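Local coordinates for putative cytoplasmic protein (Salmonella typhimurium, PDB 2GK3), which is of unknown function but forms hexamers and probably has a fold related to the class I glutamine amidotransferases, at residues L108-K112 with T142-V147; D79-D85 with G119-I124; F180-F186 with Q235-F241; D157-K161 with P229-T233; E173-V177 with L209-G213. All coordinates share one frame; numbering follows the deposited sequence.

Contact 1 of 5, residues L108-K112 with T142-V147; sequences LESIK and TVLAEV
Leu108, on the inward side of helix 107-116, meets a type I beta turn running from Thr142 to Ala145, so this is helix-on-turn packing within what is probably a class I glutamine amidotransferase-like fold. The leucine forks over the turn. Its CD1 branch lies across the Thr142 side chain at about a right angle, 3.7 Å from CB, while CD2 points to Leu144 CD2 and the stem atom CB rests on Val143 CG2 at 3.9 Å. One helical turn on, Ile111 presents its CG2 branch to Leu144 CD1, the other methyl of that leucine. Leu144 thus divides its two branches between two successive inward-facing positions of the helix. Thr142 OG1 accepts from the backbone N of Leu144, closing an ST turn, and is also hydrogen-bonded to Tyr139 O.

Charged side chains border the apolar patch. Lys112 leaves the helix with CG anti to the backbone N (chi1 177°), which carries its methylene chain obliquely over Val147; CG comes within 3.8 Å of Val147 CG2. The chain then bends at chi3, and NZ forms a salt bridge with Glu109 OE1. The ion pair lies beside Val143, with Lys112 NZ 4.1 Å from Val143 CB. The carboxylate's other oxygen, Glu109 OE2, ends 3.6 Å from Val143 CG1.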
# COMPACT_ATOMS: atom_id res chain seq x y z
N LEU E 108 10.53 16.96 21.22
CA LEU E 108 9.59 18.07 21.42
C LEU E 108 9.88 18.77 22.76
O LEU E 108 9.73 20.00 22.86
CB LEU E 108 8.15 17.60 21.29
CG LEU E 108 7.65 17.09 19.92
CD1 LEU E 108 6.16 16.77 20.00
CD2 LEU E 108 7.89 18.12 18.79
N GLU E 109 10.30 18.00 23.77
CA GLU E 109 10.84 18.60 25.00
C GLU E 109 12.07 19.47 24.69
O GLU E 109 12.15 20.60 25.14
CB GLU E 109 11.15 17.58 26.09
CG GLU E 109 9.93 16.80 26.60
CD GLU E 109 9.01 17.58 27.56
OE1 GLU E 109 9.28 18.75 27.90
OE2 GLU E 109 7.99 17.02 27.99
N SER E 110 12.98 18.95 23.85
CA SER E 110 14.21 19.67 23.47
C SER E 110 13.85 21.00 22.84
O SER E 110 14.38 22.05 23.24
CB SER E 110 15.05 18.85 22.49
OG SER E 110 15.50 17.65 23.10
N ILE E 111 12.94 20.94 21.87
CA ILE E 111 12.46 22.15 21.19
C ILE E 111 11.83 23.12 22.17
O ILE E 111 12.09 24.33 22.11
CB ILE E 111 11.53 21.82 19.99
CG1 ILE E 111 12.34 21.14 18.88
CG2 ILE E 111 10.83 23.09 19.47
CD1 ILE E 111 11.52 20.46 17.78
N LYS E 112 11.03 22.59 23.10
CA LYS E 112 10.42 23.40 24.16
C LYS E 112 11.47 24.14 25.01
O LYS E 112 11.38 25.36 25.19
CB LYS E 112 9.52 22.53 25.05
CG LYS E 112 8.89 23.27 26.23
CD LYS E 112 7.68 22.54 26.78
CE LYS E 112 8.09 21.56 27.82
NZ LYS E 112 6.96 20.79 28.36
N THR E 142 0.33 17.04 22.23
CA THR E 142 1.77 16.92 22.50
C THR E 142 2.24 18.03 23.41
O THR E 142 1.54 19.04 23.57
CB THR E 142 2.63 17.00 21.19
OG1 THR E 142 2.62 18.34 20.69
CG2 THR E 142 2.13 16.02 20.11
N VAL E 143 3.43 17.87 23.98
CA VAL E 143 4.01 18.87 24.89
C VAL E 143 4.36 20.19 24.20
O VAL E 143 4.77 21.17 24.86
CB VAL E 143 5.20 18.30 25.67
CG1 VAL E 143 4.70 17.16 26.62
CG2 VAL E 143 6.27 17.77 24.73
N LEU E 144 4.18 20.24 22.88
CA LEU E 144 4.46 21.46 22.13
C LEU E 144 3.27 22.43 22.05
O LEU E 144 3.45 23.61 21.77
CB LEU E 144 4.95 21.10 20.70
CG LEU E 144 5.84 22.12 19.98
CD1 LEU E 144 7.18 22.32 20.74
CD2 LEU E 144 6.10 21.73 18.51
N ALA E 145 2.05 21.93 22.24
CA ALA E 145 0.84 22.78 22.20
C ALA E 145 0.97 24.05 23.08
O ALA E 145 0.69 25.15 22.62
CB ALA E 145 -0.42 21.95 22.55
N GLU E 146 1.46 23.90 24.31
CA GLU E 146 1.63 25.05 25.22
C GLU E 146 2.65 26.08 24.77
O GLU E 146 2.65 27.21 25.27
CB GLU E 146 2.01 24.60 26.64
CG GLU E 146 0.88 23.96 27.41
CD GLU E 146 -0.21 24.94 27.81
OE1 GLU E 146 0.04 26.16 27.79
OE2 GLU E 146 -1.33 24.49 28.15
N VAL E 147 3.53 25.70 23.84
CA VAL E 147 4.55 26.63 23.35
C VAL E 147 3.97 27.54 22.27
O VAL E 147 4.41 28.68 22.12
CB VAL E 147 5.85 25.89 22.85
CG1 VAL E 147 6.86 26.86 22.25
CG2 VAL E 147 6.50 25.10 23.98

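Contact 2 of 5, residues D79-D85 with G119-I124; sequences DVIVISD and GGLLMI
Val82 lies side by side with Leu122, both pointing the same way from paired parallel strands, and its CG1 methyl is 3.8 Å from Leu122 CD2. The same methyl also reaches Ile124 CD1, two residues farther along the neighbouring strand. With CG1 anti to the backbone N (chi1 -174°), this branch is turned toward the partner strand and serves both residues. Val80, Val82, Leu122 and Ile124 share a face with Ser84, and this face is covered by helix 242-253 through Leu250, Ile253 and Trp246. Ser84 OG packs 3.4 Å from Ile124 CB, but its polar partner is Glu18.

On the reverse face Ile83 spans two residues: CD1 crosses toward Leu121 CD1, and CG2 touches the terminal CE of selenomethionine Met123 at 3.9 Å. The Met123 chain runs out and bends at chi3, bringing CE back over Ile83. Ile81 and Leu121 continue this face beneath helix 107-116.

Five backbone bonds join the strands, from Gly120 N to Asp79 O at 3.0 Å through Ile124 N to Ile83 O at 2.9 Å, following a regular parallel register from Val80-Gly120 to Ile83-Met123. The strand axes are 4.5 Å apart and differ in direction by 17°. Just past the C-terminal end of strand 80-84, Asp85 OD1 accepts from Leu128 N, and OD2 makes a weak bond to a glycerol. Parallel central strands with helices on both faces are typical of the alpha/beta core of class I glutamine amidotransferase-like domains.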
# COMPACT_ATOMS: atom_id res chain seq x y z
N ASP E 79 19.10 30.47 15.91
CA ASP E 79 18.31 31.60 16.36
C ASP E 79 16.79 31.34 16.27
O ASP E 79 16.03 31.80 17.14
CB ASP E 79 18.68 32.86 15.57
CG ASP E 79 20.15 33.23 15.71
OD1 ASP E 79 20.63 33.29 16.85
OD2 ASP E 79 20.81 33.47 14.67
N VAL E 80 16.37 30.64 15.21
CA VAL E 80 15.00 30.17 15.01
C VAL E 80 14.97 28.70 14.54
O VAL E 80 15.88 28.25 13.83
CB VAL E 80 14.22 31.05 13.96
CG1 VAL E 80 12.73 30.67 13.93
CG2 VAL E 80 14.42 32.53 14.23
N ILE E 81 13.94 27.96 14.95
CA ILE E 81 13.59 26.68 14.35
C ILE E 81 12.26 26.83 13.61
O ILE E 81 11.29 27.36 14.16
CB ILE E 81 13.55 25.54 15.39
CG1 ILE E 81 14.97 25.26 15.92
CG2 ILE E 81 12.90 24.26 14.80
CD1 ILE E 81 15.04 24.40 17.18
N VAL E 82 12.22 26.37 12.36
CA VAL E 82 11.00 26.33 11.57
C VAL E 82 10.52 24.90 11.36
O VAL E 82 11.29 24.04 10.94
CB VAL E 82 11.14 27.05 10.23
CG1 VAL E 82 9.82 27.12 9.51
CG2 VAL E 82 11.66 28.47 10.45
N ILE E 83 9.26 24.63 11.70
CA ILE E 83 8.64 23.33 11.48
C ILE E 83 7.54 23.50 10.43
O ILE E 83 6.64 24.33 10.58
CB ILE E 83 8.03 22.75 12.78
CG1 ILE E 83 9.10 22.63 13.88
CG2 ILE E 83 7.30 21.42 12.51
CD1 ILE E 83 8.53 22.32 15.30
N SER E 84 7.60 22.72 9.36
CA SER E 84 6.65 22.83 8.28
C SER E 84 6.34 21.47 7.65
O SER E 84 7.24 20.75 7.23
CB SER E 84 7.14 23.85 7.24
OG SER E 84 6.14 24.08 6.26
N ASP E 85 5.05 21.13 7.59
CA ASP E 85 4.58 19.86 7.01
C ASP E 85 5.35 18.64 7.53
O ASP E 85 5.71 17.74 6.76
CB ASP E 85 4.58 19.90 5.47
CG ASP E 85 3.18 19.83 4.87
OD1 ASP E 85 2.25 19.38 5.56
OD2 ASP E 85 3.01 20.20 3.69
N GLY E 119 15.34 30.66 22.25
CA GLY E 119 15.14 30.33 20.85
C GLY E 119 13.81 30.79 20.27
O GLY E 119 12.81 30.93 20.99
N GLY E 120 13.79 31.01 18.95
CA GLY E 120 12.54 31.24 18.23
C GLY E 120 11.97 30.00 17.54
O GLY E 120 12.71 29.08 17.12
N LEU E 121 10.65 29.98 17.42
CA LEU E 121 9.94 28.86 16.81
C LEU E 121 8.89 29.38 15.85
O LEU E 121 8.03 30.20 16.24
CB LEU E 121 9.29 27.97 17.88
CG LEU E 121 8.50 26.72 17.45
CD1 LEU E 121 9.41 25.82 16.64
CD2 LEU E 121 7.88 25.95 18.64
N LEU E 122 8.95 28.93 14.60
CA LEU E 122 7.90 29.22 13.64
C LEU E 122 7.32 27.90 13.14
O LEU E 122 8.07 27.00 12.75
CB LEU E 122 8.42 30.08 12.47
CG LEU E 122 7.56 30.08 11.18
CD1 LEU E 122 6.20 30.84 11.32
CD2 LEU E 122 8.37 30.62 9.98
N MSE E 123 6.00 27.77 13.22
CA MSE E 123 5.30 26.67 12.57
C MSE E 123 4.57 27.22 11.35
O MSE E 123 3.91 28.27 11.42
CB MSE E 123 4.33 25.96 13.51
CG MSE E 123 3.61 24.73 12.84
SE MSE E 123 2.78 23.49 14.07
CE MSE E 123 4.34 22.51 14.72
N ILE E 124 4.69 26.50 10.23
CA ILE E 124 4.01 26.86 8.98
C ILE E 124 2.93 25.82 8.72
O ILE E 124 3.17 24.62 8.87
CB ILE E 124 5.01 26.93 7.80
CG1 ILE E 124 6.04 28.04 8.03
CG2 ILE E 124 4.26 27.09 6.44
CD1 ILE E 124 7.17 28.12 6.96

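Contact 3 of 5, residues F180-F186 with Q235-F241; sequences FSDYPVF and QFMSWPF
The Trp239 indole is held between two apolar groups: Pro184 CD sits over the centre of one face, 3.7 Å from the centroid of the five-membered ring, and Phe241 CB lies over the opposite face toward the rim. At the indole edge, NE1 donates to Ser181 O at 3.1 Å, with the acceptor close to the ring plane and the donor in the carbonyl plane. A second, weak and strongly bent bond goes to Asp182 O, so the loop carbonyls hold the indole by its N-H.

Phe180 and Phe241 are nearly parallel, at 16°, but slid so far that each ring lies over an aliphatic carbon of the other residue. Phe241 CB stands 3.8 Å from the Phe180 centroid, while Phe180 CA covers the face of Phe241. Tyr183 reaches Trp239 CH2 through CE2 at 3.6 Å, completing an aromatic cluster.

Farther along, the edge of Phe186 points to the face of Phe236 in an edge-to-face pair, planes at 53°; Phe186 CE2 approaches Phe236 CD2 to 3.5 Å. Gln235 extends from the helix, CG anti to the backbone N (chi1 173°), and its OE1 accepts from Val185 N at 3.0 Å. The contact joins loop 180-184 and the start of strand 185-194 to short helix 234-237 and its following loop, with helix 242-253 packing against Phe180 and strand 164-169 against Tyr183 and Phe186.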
# COMPACT_ATOMS: atom_id res chain seq x y z
N PHE E 180 3.61 46.33 3.25
CA PHE E 180 3.17 45.29 2.32
C PHE E 180 1.85 45.72 1.70
O PHE E 180 1.09 46.47 2.32
CB PHE E 180 2.94 43.95 3.05
CG PHE E 180 4.21 43.25 3.52
CD1 PHE E 180 5.45 43.92 3.59
CD2 PHE E 180 4.15 41.93 3.95
CE1 PHE E 180 6.61 43.27 4.04
CE2 PHE E 180 5.29 41.27 4.42
CZ PHE E 180 6.53 41.95 4.46
N SER E 181 1.56 45.23 0.50
CA SER E 181 0.31 45.59 -0.18
C SER E 181 -0.07 44.50 -1.14
O SER E 181 0.73 43.59 -1.40
CB SER E 181 0.46 46.91 -0.96
OG SER E 181 1.43 46.78 -2.01
N ASP E 182 -1.28 44.58 -1.68
CA ASP E 182 -1.74 43.65 -2.71
C ASP E 182 -1.56 42.19 -2.27
O ASP E 182 -0.89 41.38 -2.95
CB ASP E 182 -1.05 43.95 -4.05
CG ASP E 182 -1.74 43.29 -5.24
OD1 ASP E 182 -2.95 42.93 -5.12
OD2 ASP E 182 -1.09 43.13 -6.29
N TYR E 183 -2.15 41.88 -1.13
CA TYR E 183 -2.08 40.56 -0.53
C TYR E 183 -2.63 39.47 -1.44
O TYR E 183 -3.68 39.65 -2.07
CB TYR E 183 -2.79 40.56 0.83
CG TYR E 183 -1.93 41.08 1.95
CD1 TYR E 183 -2.02 42.41 2.37
CD2 TYR E 183 -1.00 40.24 2.61
CE1 TYR E 183 -1.21 42.90 3.41
CE2 TYR E 183 -0.19 40.73 3.65
CZ TYR E 183 -0.31 42.05 4.04
OH TYR E 183 0.47 42.52 5.08
N PRO E 184 -1.91 38.33 -1.53
CA PRO E 184 -2.30 37.29 -2.47
C PRO E 184 -3.40 36.35 -1.98
O PRO E 184 -3.82 36.41 -0.83
CB PRO E 184 -1.00 36.50 -2.68
CG PRO E 184 -0.09 36.89 -1.55
CD PRO E 184 -0.72 37.97 -0.74
N VAL E 185 -3.83 35.47 -2.88
CA VAL E 185 -4.82 34.46 -2.61
C VAL E 185 -4.15 33.16 -2.12
O VAL E 185 -3.02 32.83 -2.52
CB VAL E 185 -5.70 34.30 -3.88
CG1 VAL E 185 -6.28 32.91 -4.03
CG2 VAL E 185 -6.81 35.38 -3.90
N PHE E 186 -4.85 32.45 -1.22
CA PHE E 186 -4.45 31.16 -0.67
C PHE E 186 -5.58 30.19 -0.89
O PHE E 186 -6.75 30.60 -0.90
CB PHE E 186 -4.20 31.26 0.83
CG PHE E 186 -3.07 32.16 1.17
CD1 PHE E 186 -3.26 33.54 1.20
CD2 PHE E 186 -1.80 31.63 1.40
CE1 PHE E 186 -2.21 34.40 1.45
CE2 PHE E 186 -0.74 32.46 1.66
CZ PHE E 186 -0.93 33.86 1.69
N GLN E 235 0.81 32.76 -7.19
CA GLN E 235 0.67 34.19 -6.94
C GLN E 235 1.32 34.59 -5.60
O GLN E 235 1.93 35.66 -5.49
CB GLN E 235 -0.80 34.58 -6.99
CG GLN E 235 -1.10 36.02 -6.58
CD GLN E 235 -2.58 36.30 -6.60
OE1 GLN E 235 -3.18 36.58 -5.56
NE2 GLN E 235 -3.19 36.22 -7.77
N PHE E 236 1.20 33.74 -4.60
CA PHE E 236 1.84 34.01 -3.32
C PHE E 236 3.37 33.90 -3.41
O PHE E 236 4.09 34.73 -2.85
CB PHE E 236 1.25 33.09 -2.25
CG PHE E 236 1.92 33.20 -0.91
CD1 PHE E 236 2.23 34.44 -0.37
CD2 PHE E 236 2.21 32.05 -0.19
CE1 PHE E 236 2.84 34.54 0.88
CE2 PHE E 236 2.81 32.14 1.07
CZ PHE E 236 3.13 33.38 1.60
N MSE E 237 3.85 32.88 -4.14
CA MSE E 237 5.30 32.66 -4.35
C MSE E 237 5.97 33.86 -5.02
O MSE E 237 7.08 34.25 -4.65
CB MSE E 237 5.56 31.46 -5.26
CG MSE E 237 4.67 30.26 -5.10
SE MSE E 237 5.50 28.95 -3.93
CE MSE E 237 4.46 29.55 -2.38
N SER E 238 5.29 34.42 -6.01
CA SER E 238 5.87 35.50 -6.81
C SER E 238 5.36 36.87 -6.37
O SER E 238 5.58 37.87 -7.04
CB SER E 238 5.63 35.26 -8.30
OG SER E 238 4.31 34.79 -8.53
N TRP E 239 4.65 36.88 -5.24
CA TRP E 239 4.26 38.10 -4.57
C TRP E 239 5.55 38.84 -4.14
O TRP E 239 6.47 38.22 -3.61
CB TRP E 239 3.39 37.74 -3.36
CG TRP E 239 2.79 38.88 -2.59
CD1 TRP E 239 2.07 39.92 -3.08
CD2 TRP E 239 2.84 39.06 -1.16
NE1 TRP E 239 1.69 40.76 -2.06
CE2 TRP E 239 2.14 40.25 -0.87
CE3 TRP E 239 3.41 38.34 -0.10
CZ2 TRP E 239 1.98 40.74 0.44
CZ3 TRP E 239 3.26 38.82 1.20
CH2 TRP E 239 2.55 40.01 1.45
N PRO E 240 5.64 40.16 -4.43
CA PRO E 240 6.84 40.96 -4.17
C PRO E 240 7.30 40.93 -2.72
O PRO E 240 8.47 41.18 -2.44
CB PRO E 240 6.38 42.38 -4.52
CG PRO E 240 5.34 42.20 -5.51
CD PRO E 240 4.59 40.98 -5.07
N PHE E 241 6.39 40.61 -1.81
CA PHE E 241 6.73 40.62 -0.38
C PHE E 241 6.88 39.22 0.22
O PHE E 241 6.95 39.07 1.44
CB PHE E 241 5.72 41.48 0.39
CG PHE E 241 5.66 42.91 -0.08
CD1 PHE E 241 6.68 43.81 0.22
CD2 PHE E 241 4.56 43.37 -0.82
CE1 PHE E 241 6.62 45.14 -0.22
CE2 PHE E 241 4.49 44.70 -1.25
CZ PHE E 241 5.52 45.58 -0.96
O HOH W 1 -1.21 39.39 -4.87

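Contact 4 of 5, residues D157-K161 with P229-T233; sequences DRVEK and PHWGT
Glu160 OE1 receives the one direct hydrogen bond between these segments, from Trp231 NE1 at 2.9 Å with an N-H...O angle of 165°. The acceptor lies close to the indole plane, whereas the donor approaches from above the carboxylate plane; the two planes are 65° apart. A water links the same oxygen to His230, donating to Glu160 OE1 at 2.7 Å and lying 2.8 Å from His230 NE2.

The ionic contact is made within the strand. Arg158 NH1 meets Glu160 OE2 at 2.9 Å on the lone pair anti to the other oxygen, so each carboxylate oxygen has its own partner, OE1 the indole and OE2 the guanidinium. Arg158 NH2 has a second acidic partner in Asp156.

Apolar contact comes from the arginine stem: CG packs at the indole edge, 3.7 Å from Trp231 CZ2. On the other segment, the Trp231 CD1 edge lies over one face of His230, whose ND1 binds a glycerol.

Tyr127 adds an edge-to-face partner for Trp231 and a cation-pi partner for Arg158. Phe98 and Asn89 of a neighbouring subunit reach His230 and Arg158. The contact ties strand 158-161, paired with strand 185-194, to the loop leading into helix 234-237.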
# COMPACT_ATOMS: atom_id res chain seq x y z
N ASP E 157 -8.33 20.16 10.93
CA ASP E 157 -8.42 21.61 11.10
C ASP E 157 -8.22 22.38 9.79
O ASP E 157 -8.05 23.60 9.80
CB ASP E 157 -7.43 22.08 12.19
CG ASP E 157 -5.98 21.86 11.81
OD1 ASP E 157 -5.71 21.31 10.71
OD2 ASP E 157 -5.09 22.26 12.60
N ARG E 158 -8.22 21.65 8.68
CA ARG E 158 -8.09 22.22 7.35
C ARG E 158 -9.34 23.02 7.00
O ARG E 158 -10.48 22.60 7.26
CB ARG E 158 -7.97 21.12 6.28
CG ARG E 158 -6.67 20.36 6.22
CD ARG E 158 -6.79 19.18 5.22
NE ARG E 158 -7.90 18.27 5.54
CZ ARG E 158 -8.83 17.84 4.69
NH1 ARG E 158 -8.81 18.18 3.41
NH2 ARG E 158 -9.76 17.00 5.12
N VAL E 159 -9.11 24.18 6.39
CA VAL E 159 -10.14 24.89 5.67
C VAL E 159 -9.68 24.87 4.22
O VAL E 159 -8.65 25.45 3.87
CB VAL E 159 -10.34 26.33 6.21
CG1 VAL E 159 -11.31 27.14 5.30
CG2 VAL E 159 -10.84 26.27 7.68
N GLU E 160 -10.41 24.15 3.39
CA GLU E 160 -10.10 24.09 1.95
C GLU E 160 -10.88 25.18 1.20
O GLU E 160 -12.12 25.27 1.31
CB GLU E 160 -10.42 22.71 1.36
CG GLU E 160 -9.71 21.54 2.05
CD GLU E 160 -8.21 21.45 1.71
OE1 GLU E 160 -7.68 22.32 0.98
OE2 GLU E 160 -7.57 20.48 2.16
N LYS E 161 -10.13 26.01 0.47
CA LYS E 161 -10.69 27.06 -0.37
C LYS E 161 -10.17 26.97 -1.83
O LYS E 161 -9.39 27.82 -2.25
CB LYS E 161 -10.34 28.43 0.22
CG LYS E 161 -10.97 28.69 1.59
CD LYS E 161 -12.36 29.28 1.45
CE LYS E 161 -13.16 29.24 2.75
NZ LYS E 161 -14.63 29.53 2.47
N PRO E 229 2.60 25.18 -2.69
CA PRO E 229 1.34 24.63 -3.24
C PRO E 229 0.88 23.40 -2.47
O PRO E 229 1.72 22.78 -1.83
CB PRO E 229 1.72 24.22 -4.67
CG PRO E 229 2.97 24.98 -4.99
CD PRO E 229 3.69 25.13 -3.69
N HIS E 230 -0.41 23.06 -2.50
CA HIS E 230 -1.42 23.86 -3.26
C HIS E 230 -2.03 25.07 -2.51
O HIS E 230 -2.59 25.95 -3.14
CB HIS E 230 -2.51 22.98 -3.89
CG HIS E 230 -3.62 22.59 -2.96
ND1 HIS E 230 -3.45 21.73 -1.89
CD2 HIS E 230 -4.93 22.93 -2.97
CE1 HIS E 230 -4.60 21.56 -1.28
NE2 HIS E 230 -5.52 22.28 -1.91
N TRP E 231 -1.90 25.11 -1.19
CA TRP E 231 -2.46 26.21 -0.40
C TRP E 231 -1.75 27.54 -0.66
O TRP E 231 -2.41 28.57 -0.81
CB TRP E 231 -2.38 25.90 1.08
CG TRP E 231 -3.43 24.99 1.56
CD1 TRP E 231 -4.40 24.38 0.81
CD2 TRP E 231 -3.60 24.53 2.90
NE1 TRP E 231 -5.17 23.58 1.62
CE2 TRP E 231 -4.71 23.67 2.91
CE3 TRP E 231 -2.93 24.78 4.11
CZ2 TRP E 231 -5.16 23.04 4.08
CZ3 TRP E 231 -3.39 24.16 5.28
CH2 TRP E 231 -4.47 23.29 5.25
N GLY E 232 -0.41 27.51 -0.68
CA GLY E 232 0.38 28.65 -1.13
C GLY E 232 0.31 28.70 -2.66
O GLY E 232 0.78 27.79 -3.33
N THR E 233 -0.29 29.75 -3.20
CA THR E 233 -0.47 29.86 -4.65
C THR E 233 0.78 30.37 -5.33
O THR E 233 1.63 30.99 -4.69
CB THR E 233 -1.63 30.78 -5.02
OG1 THR E 233 -1.42 32.06 -4.41
CG2 THR E 233 -2.94 30.17 -4.56
O HOH W 2 -7.91 23.59 -1.34

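Contact 5 of 5, residues E173-V177 with L209-G213; sequences EHPVV and LLVFG
Val176 points its side chain at Phe212 from the opposite direction. Its CB lies 4.1 Å from Phe212 CZ, and from there the two methyls diverge. CG2 makes the closer approach, 3.7 Å from the same CZ. CG1, anti to the backbone N (chi1 163°), touches both CZ and Leu210 CD2, the latter at 4.2 Å. Leu210 CD2 is shared: Val177 CG1 packs against it at 4.0 Å, the two side chains sliding past each other in opposite directions.

His174 approaches Phe212 over a face. The planes are only 11° apart, but the rings are offset so that they barely overlap; His174 CE1 lies 3.9 Å from Phe212 CE2. Within the loop, His174 ND1 accepts a weak bond from Val176 N, while Val177 N donates to His174 O.

Around this patch, Phe252 of helix 242-253 meets Phe212 edge-to-face and also touches His174 and Val176. Val201 of strand 199-204 packs against both segments, touching His174, Val177 and Phe212. The two segments meet through apolar and ring packing alone, implying that the loop-strand interface is specified here by shape and apolar burial, while a polar tie runs to the helix, Val176 O accepting from Asn248 ND2.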
# COMPACT_ATOMS: atom_id res chain seq x y z
N GLU E 173 0.63 47.99 10.54
CA GLU E 173 1.75 48.79 11.07
C GLU E 173 2.78 47.94 11.83
O GLU E 173 3.84 48.44 12.23
CB GLU E 173 1.24 49.93 11.97
CG GLU E 173 -0.29 49.92 12.28
CD GLU E 173 -0.77 48.71 13.13
OE1 GLU E 173 -1.79 48.10 12.74
OE2 GLU E 173 -0.16 48.39 14.18
N HIS E 174 2.45 46.66 12.04
CA HIS E 174 3.35 45.74 12.72
C HIS E 174 4.65 45.67 11.90
O HIS E 174 4.58 45.52 10.67
CB HIS E 174 2.70 44.36 12.85
CG HIS E 174 3.45 43.43 13.75
ND1 HIS E 174 4.58 42.75 13.35
CD2 HIS E 174 3.23 43.06 15.03
CE1 HIS E 174 5.02 42.00 14.34
NE2 HIS E 174 4.22 42.17 15.37
N PRO E 175 5.82 45.79 12.56
CA PRO E 175 7.13 45.77 11.89
C PRO E 175 7.30 44.72 10.79
O PRO E 175 7.89 45.02 9.75
CB PRO E 175 8.12 45.48 13.03
CG PRO E 175 7.44 45.87 14.28
CD PRO E 175 5.94 45.95 14.02
N VAL E 176 6.79 43.50 11.00
CA VAL E 176 6.97 42.39 10.05
C VAL E 176 6.29 42.65 8.70
O VAL E 176 6.83 42.30 7.64
CB VAL E 176 6.49 41.05 10.67
CG1 VAL E 176 6.26 39.99 9.60
CG2 VAL E 176 7.48 40.57 11.71
N VAL E 177 5.13 43.27 8.74
CA VAL E 177 4.31 43.43 7.53
C VAL E 177 4.19 44.88 7.06
O VAL E 177 3.59 45.15 6.01
CB VAL E 177 2.90 42.83 7.74
CG1 VAL E 177 3.00 41.33 8.06
CG2 VAL E 177 2.15 43.60 8.84
N LEU E 209 -4.18 34.28 10.59
CA LEU E 209 -3.23 33.75 9.59
C LEU E 209 -1.77 33.89 10.06
O LEU E 209 -0.99 32.93 9.97
CB LEU E 209 -3.43 34.41 8.21
CG LEU E 209 -2.41 34.09 7.10
CD1 LEU E 209 -2.41 32.61 6.74
CD2 LEU E 209 -2.68 34.93 5.85
N LEU E 210 -1.41 35.08 10.52
CA LEU E 210 -0.08 35.30 11.09
C LEU E 210 -0.21 35.75 12.53
O LEU E 210 -0.85 36.76 12.79
CB LEU E 210 0.72 36.31 10.25
CG LEU E 210 2.18 36.57 10.63
CD1 LEU E 210 3.07 35.28 10.57
CD2 LEU E 210 2.76 37.68 9.75
N VAL E 211 0.41 35.01 13.44
CA VAL E 211 0.25 35.22 14.88
C VAL E 211 1.62 35.17 15.58
O VAL E 211 2.39 34.24 15.36
CB VAL E 211 -0.67 34.14 15.54
CG1 VAL E 211 -0.82 34.38 17.06
CG2 VAL E 211 -2.06 34.11 14.86
N PHE E 212 1.88 36.17 16.42
CA PHE E 212 3.14 36.26 17.19
C PHE E 212 2.89 36.10 18.68
O PHE E 212 1.93 36.62 19.23
CB PHE E 212 3.89 37.58 16.89
CG PHE E 212 4.39 37.68 15.47
CD1 PHE E 212 5.60 37.12 15.11
CD2 PHE E 212 3.62 38.31 14.49
CE1 PHE E 212 6.05 37.17 13.79
CE2 PHE E 212 4.06 38.39 13.18
CZ PHE E 212 5.27 37.82 12.83
N GLY E 213 3.76 35.37 19.36
CA GLY E 213 3.68 35.30 20.81
C GLY E 213 5.02 35.16 21.48
O GLY E 213 6.07 35.37 20.86

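Contacts 1 and 2 touch, with centres 12 Å apart: the side chains of helix 107-116 and segment 142-147 meet the Ile83, Leu121 and Met123 face of the parallel strands, and their segments alternate along the chain. Contacts 3, 4 and 5 come later. Contact 3 borders both others, through a probable hydrogen bond from Thr233 to Val185 and packing of Tyr183 on Val177, while contacts 4 and 5 stay about 8 Å apart at nearest atoms. Strand 185-194 pairs with 158-161, linking contacts 3 and 4. Contacts 1 and 2 thus form one touching group and contacts 3 to 5 a second, linked through contact 3, with about 5 Å between the nearest atoms of contacts 2 and 5.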